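Local coordinates for protein 3,4-dihydroxybenzoate decarboxylase (Enterobacter cloacae, PDB 5NY5) that probably catalyses the reversible decarboxylation of 3,4-dihydroxybenzoate to catechol with prenylated FMN and a manganese ion, as a member of the UbiD family, at residues A112-Y123 and V248-A259. Numbering follows the deposited sequence.
Sequences ASQAPCQEQVFY and VQGVAVKEKAIA
Cys-117 N and Gln-118 NE2 make the two hydrogen bonds of this contact. Cys-117 N gives one to Ala-259 O (3.0 Å, N-H...O 158°). The second comes from the side chain of Gln-118, whose NE2 reaches Gln-249 O at 3.1 Å, tilted some 20° from the carbonyl plane. That amide is sandwiched between Val-248 CG2 on one face and Val-251 CG2 on the other, 3.6 and 3.4 Å from NE2. CG of Gln-118 stands beside its own backbone N (chi1 -66°) and the chain runs extended from there, carrying the amide to the carbonyl of Gln-249.

Val-248 divides its branches, CG2 meeting Ala-115 CB at 3.7 Å and CG1 meeting Cys-117 SG at 3.8 Å. Further along, Val-251 turns CG1 to Tyr-123, 3.5 Å from CE1, the two side chains crossing near a right angle; Val-121 CG1 sits over one face of that ring, toward its rim.

Ile-264 of strand 263-269 touches the Cys-117 side chain, while Glu-266 accepts hydrogen bonds from the backbone N of Val-251 (on OE2) and of Ala-252 (on OE1). The contact thus joins a beta hairpin, strands 246-249 and 256-258 paired through Val-248 and Ala-257, to strand 120-123, which pairs with 303-311 in the antiparallel sheet of the UbiD Rift-related, FMN-binding-type domain.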
loop_
_atom_site.group_PDB
_atom_site.type_symbol
_atom_site.label_atom_id
_atom_site.label_comp_id
_atom_site.label_asym_id
_atom_site.label_seq_id
_atom_site.Cartn_x
_atom_site.Cartn_y
_atom_site.Cartn_z
ATOM N N ALA A 112 49.094 -45.673 7.265
ATOM C CA ALA A 112 49.419 -44.897 8.458
ATOM C C ALA A 112 50.833 -44.338 8.422
ATOM O O ALA A 112 51.137 -43.403 9.169
ATOM C CB ALA A 112 49.236 -45.754 9.711
ATOM N N SER A 113 51.702 -44.897 7.578
ATOM C CA SER A 113 53.051 -44.364 7.431
ATOM C C SER A 113 53.027 -42.894 7.033
ATOM O O SER A 113 53.904 -42.122 7.434
ATOM C CB SER A 113 53.817 -45.194 6.400
ATOM O OG SER A 113 55.075 -44.623 6.092
ATOM N N GLN A 114 52.022 -42.482 6.261
ATOM C CA GLN A 114 51.925 -41.132 5.718
ATOM C C GLN A 114 50.791 -40.338 6.358
ATOM O O GLN A 114 50.266 -39.397 5.761
ATOM C CB GLN A 114 51.738 -41.175 4.204
ATOM C CG GLN A 114 52.984 -41.495 3.392
ATOM C CD GLN A 114 52.683 -41.506 1.905
ATOM O OE1 GLN A 114 52.100 -42.457 1.388
ATOM N NE2 GLN A 114 53.058 -40.433 1.215
ATOM N N ALA A 115 50.413 -40.706 7.579
ATOM C CA ALA A 115 49.286 -40.110 8.293
ATOM C C ALA A 115 49.806 -39.416 9.548
ATOM O O ALA A 115 49.763 -39.985 10.651
ATOM C CB ALA A 115 48.237 -41.159 8.653
ATOM N N PRO A 116 50.295 -38.182 9.425
ATOM C CA PRO A 116 50.721 -37.439 10.621
ATOM C C PRO A 116 49.641 -37.333 11.676
ATOM O O PRO A 116 49.954 -37.234 12.867
ATOM C CB PRO A 116 51.093 -36.062 10.059
ATOM C CG PRO A 116 51.409 -36.310 8.633
ATOM C CD PRO A 116 50.508 -37.412 8.189
ATOM N N CYS A 117 48.368 -37.366 11.269
ATOM C CA CYS A 117 47.283 -37.280 12.236
ATOM C C CYS A 117 47.352 -38.400 13.263
ATOM O O CYS A 117 46.927 -38.214 14.405
ATOM C CB CYS A 117 45.934 -37.298 11.516
ATOM S SG CYS A 117 45.428 -38.908 10.876
ATOM N N GLN A 118 47.909 -39.555 12.897
ATOM C CA GLN A 118 47.969 -40.706 13.790
ATOM C C GLN A 118 49.324 -40.847 14.483
ATOM O O GLN A 118 49.729 -41.961 14.831
ATOM C CB GLN A 118 47.618 -41.982 13.027
ATOM C CG GLN A 118 46.181 -42.016 12.540
ATOM C CD GLN A 118 45.810 -43.318 11.868
ATOM O OE1 GLN A 118 46.665 -44.164 11.614
ATOM N NE2 GLN A 118 44.527 -43.489 11.579
ATOM N N GLU A 119 50.033 -39.735 14.701
ATOM C CA GLU A 119 51.269 -39.788 15.474
ATOM C C GLU A 119 51.015 -40.086 16.945
ATOM O O GLU A 119 51.920 -40.567 17.632
ATOM C CB GLU A 119 52.041 -38.476 15.332
ATOM C CG GLU A 119 52.699 -38.280 13.976
ATOM C CD GLU A 119 53.199 -36.862 13.769
ATOM O OE1 GLU A 119 53.017 -36.029 14.680
ATOM O OE2 GLU A 119 53.774 -36.579 12.697
ATOM N N GLN A 120 49.814 -39.798 17.442
ATOM C CA GLN A 120 49.386 -40.187 18.777
ATOM C C GLN A 120 48.030 -40.866 18.676
ATOM O O GLN A 120 47.212 -40.526 17.816
ATOM C CB GLN A 120 49.270 -38.988 19.730
ATOM C CG GLN A 120 50.537 -38.186 19.929
ATOM C CD GLN A 120 50.337 -37.039 20.902
ATOM O OE1 GLN A 120 50.555 -35.878 20.562
ATOM N NE2 GLN A 120 49.914 -37.361 22.119
ATOM N N VAL A 121 47.791 -41.828 19.562
ATOM C CA VAL A 121 46.521 -42.542 19.609
ATOM C C VAL A 121 46.105 -42.701 21.064
ATOM O O VAL A 121 46.893 -43.168 21.892
ATOM C CB VAL A 121 46.602 -43.917 18.917
ATOM C CG1 VAL A 121 45.322 -44.693 19.148
ATOM C CG2 VAL A 121 46.850 -43.752 17.428
ATOM N N PHE A 122 44.871 -42.310 21.374
ATOM C CA PHE A 122 44.291 -42.472 22.703
ATOM C C PHE A 122 43.013 -43.286 22.558
ATOM O O PHE A 122 42.021 -42.792 22.012
ATOM C CB PHE A 122 44.004 -41.119 23.352
ATOM C CG PHE A 122 45.235 -40.333 23.702
ATOM C CD1 PHE A 122 45.910 -39.610 22.734
ATOM C CD2 PHE A 122 45.705 -40.301 25.001
ATOM C CE1 PHE A 122 47.036 -38.883 23.052
ATOM C CE2 PHE A 122 46.831 -39.574 25.325
ATOM C CZ PHE A 122 47.497 -38.863 24.350
ATOM N N TYR A 123 43.033 -44.527 23.034
ATOM C CA TYR A 123 41.846 -45.369 22.986
ATOM C C TYR A 123 40.937 -45.076 24.171
ATOM O O TYR A 123 41.405 -44.834 25.288
ATOM C CB TYR A 123 42.232 -46.847 22.975
ATOM C CG TYR A 123 42.965 -47.284 21.727
ATOM C CD1 TYR A 123 42.283 -47.503 20.540
ATOM C CD2 TYR A 123 44.338 -47.484 21.742
ATOM C CE1 TYR A 123 42.948 -47.904 19.399
ATOM C CE2 TYR A 123 45.012 -47.887 20.606
ATOM C CZ TYR A 123 44.313 -48.095 19.437
ATOM O OH TYR A 123 44.986 -48.497 18.307
ATOM N N VAL A 248 43.355 -41.730 5.448
ATOM C CA VAL A 248 43.930 -42.841 6.195
ATOM C C VAL A 248 42.797 -43.629 6.833
ATOM O O VAL A 248 41.830 -43.046 7.333
ATOM C CB VAL A 248 44.935 -42.350 7.260
ATOM C CG1 VAL A 248 44.310 -41.276 8.135
ATOM C CG2 VAL A 248 45.436 -43.511 8.110
ATOM N N GLN A 249 42.908 -44.955 6.798
ATOM C CA GLN A 249 41.906 -45.800 7.429
ATOM C C GLN A 249 41.851 -45.524 8.926
ATOM O O GLN A 249 42.871 -45.238 9.559
ATOM C CB GLN A 249 42.221 -47.274 7.173
ATOM C CG GLN A 249 41.222 -48.242 7.779
ATOM C CD GLN A 249 39.830 -48.066 7.216
ATOM O OE1 GLN A 249 39.660 -47.705 6.052
ATOM N NE2 GLN A 249 38.823 -48.315 8.043
ATOM N N GLY A 250 40.647 -45.593 9.487
ATOM C CA GLY A 250 40.488 -45.375 10.909
ATOM C C GLY A 250 41.189 -46.435 11.732
ATOM O O GLY A 250 41.517 -47.526 11.261
ATOM N N VAL A 251 41.423 -46.094 12.993
ATOM C CA VAL A 251 42.120 -46.972 13.922
ATOM C C VAL A 251 41.146 -47.760 14.789
ATOM O O VAL A 251 41.370 -48.940 15.058
ATOM C CB VAL A 251 43.102 -46.147 14.782
ATOM C CG1 VAL A 251 43.430 -46.863 16.070
ATOM C CG2 VAL A 251 44.375 -45.864 13.998
ATOM N N ALA A 252 40.048 -47.134 15.210
ATOM C CA ALA A 252 39.087 -47.779 16.091
ATOM C C ALA A 252 37.686 -47.900 15.511
ATOM O O ALA A 252 36.863 -48.618 16.091
ATOM C CB ALA A 252 38.999 -47.029 17.429
ATOM N N VAL A 253 37.381 -47.226 14.402
ATOM C CA VAL A 253 36.047 -47.238 13.820
ATOM C C VAL A 253 36.157 -47.540 12.330
ATOM O O VAL A 253 37.239 -47.526 11.744
ATOM C CB VAL A 253 35.294 -45.912 14.048
ATOM C CG1 VAL A 253 35.114 -45.649 15.534
ATOM C CG2 VAL A 253 36.032 -44.764 13.381
ATOM N N LYS A 254 35.002 -47.809 11.720
ATOM C CA LYS A 254 34.929 -48.223 10.318
ATOM C C LYS A 254 34.691 -47.001 9.428
ATOM O O LYS A 254 33.633 -46.819 8.823
ATOM C CB LYS A 254 33.835 -49.266 10.132
ATOM C CG LYS A 254 33.982 -50.490 11.015
ATOM C CD LYS A 254 35.192 -51.318 10.617
ATOM C CE LYS A 254 35.302 -52.575 11.466
ATOM N NZ LYS A 254 35.461 -52.254 12.911
ATOM N N GLU A 255 35.717 -46.157 9.353
ATOM C CA GLU A 255 35.666 -44.951 8.537
ATOM C C GLU A 255 37.074 -44.389 8.415
ATOM O O GLU A 255 37.906 -44.581 9.304
ATOM C CB GLU A 255 34.720 -43.903 9.139
ATOM C CG GLU A 255 34.380 -42.752 8.209
ATOM C CD GLU A 255 33.825 -43.221 6.879
ATOM O OE1 GLU A 255 34.563 -43.170 5.872
ATOM O OE2 GLU A 255 32.654 -43.650 6.840
ATOM N N LYS A 256 37.328 -43.700 7.307
ATOM C CA LYS A 256 38.619 -43.076 7.068
ATOM C C LYS A 256 38.668 -41.688 7.699
ATOM O O LYS A 256 37.644 -41.112 8.071
ATOM C CB LYS A 256 38.903 -42.985 5.568
ATOM C CG LYS A 256 39.056 -44.335 4.892
ATOM C CD LYS A 256 38.174 -44.438 3.661
ATOM C CE LYS A 256 38.167 -45.853 3.107
ATOM N NZ LYS A 256 37.097 -46.041 2.086
ATOM N N ALA A 257 39.882 -41.154 7.817
ATOM C CA ALA A 257 40.110 -39.843 8.407
ATOM C C ALA A 257 41.088 -39.054 7.549
ATOM O O ALA A 257 41.798 -39.610 6.708
ATOM C CB ALA A 257 40.643 -39.951 9.842
ATOM N N ILE A 258 41.113 -37.741 7.770
ATOM C CA ILE A 258 42.040 -36.872 7.054
ATOM C C ILE A 258 43.452 -37.157 7.545
ATOM O O ILE A 258 43.762 -36.974 8.728
ATOM C CB ILE A 258 41.670 -35.397 7.244
ATOM C CG1 ILE A 258 40.271 -35.122 6.691
ATOM C CG2 ILE A 258 42.695 -34.498 6.569
ATOM C CD1 ILE A 258 40.140 -35.372 5.210
ATOM N N ALA A 259 44.317 -37.607 6.633
ATOM C CA ALA A 259 45.655 -38.035 7.026
ATOM C C ALA A 259 46.489 -36.869 7.544
ATOM O O ALA A 259 47.255 -37.027 8.500
ATOM C CB ALA A 259 46.355 -38.713 5.849
#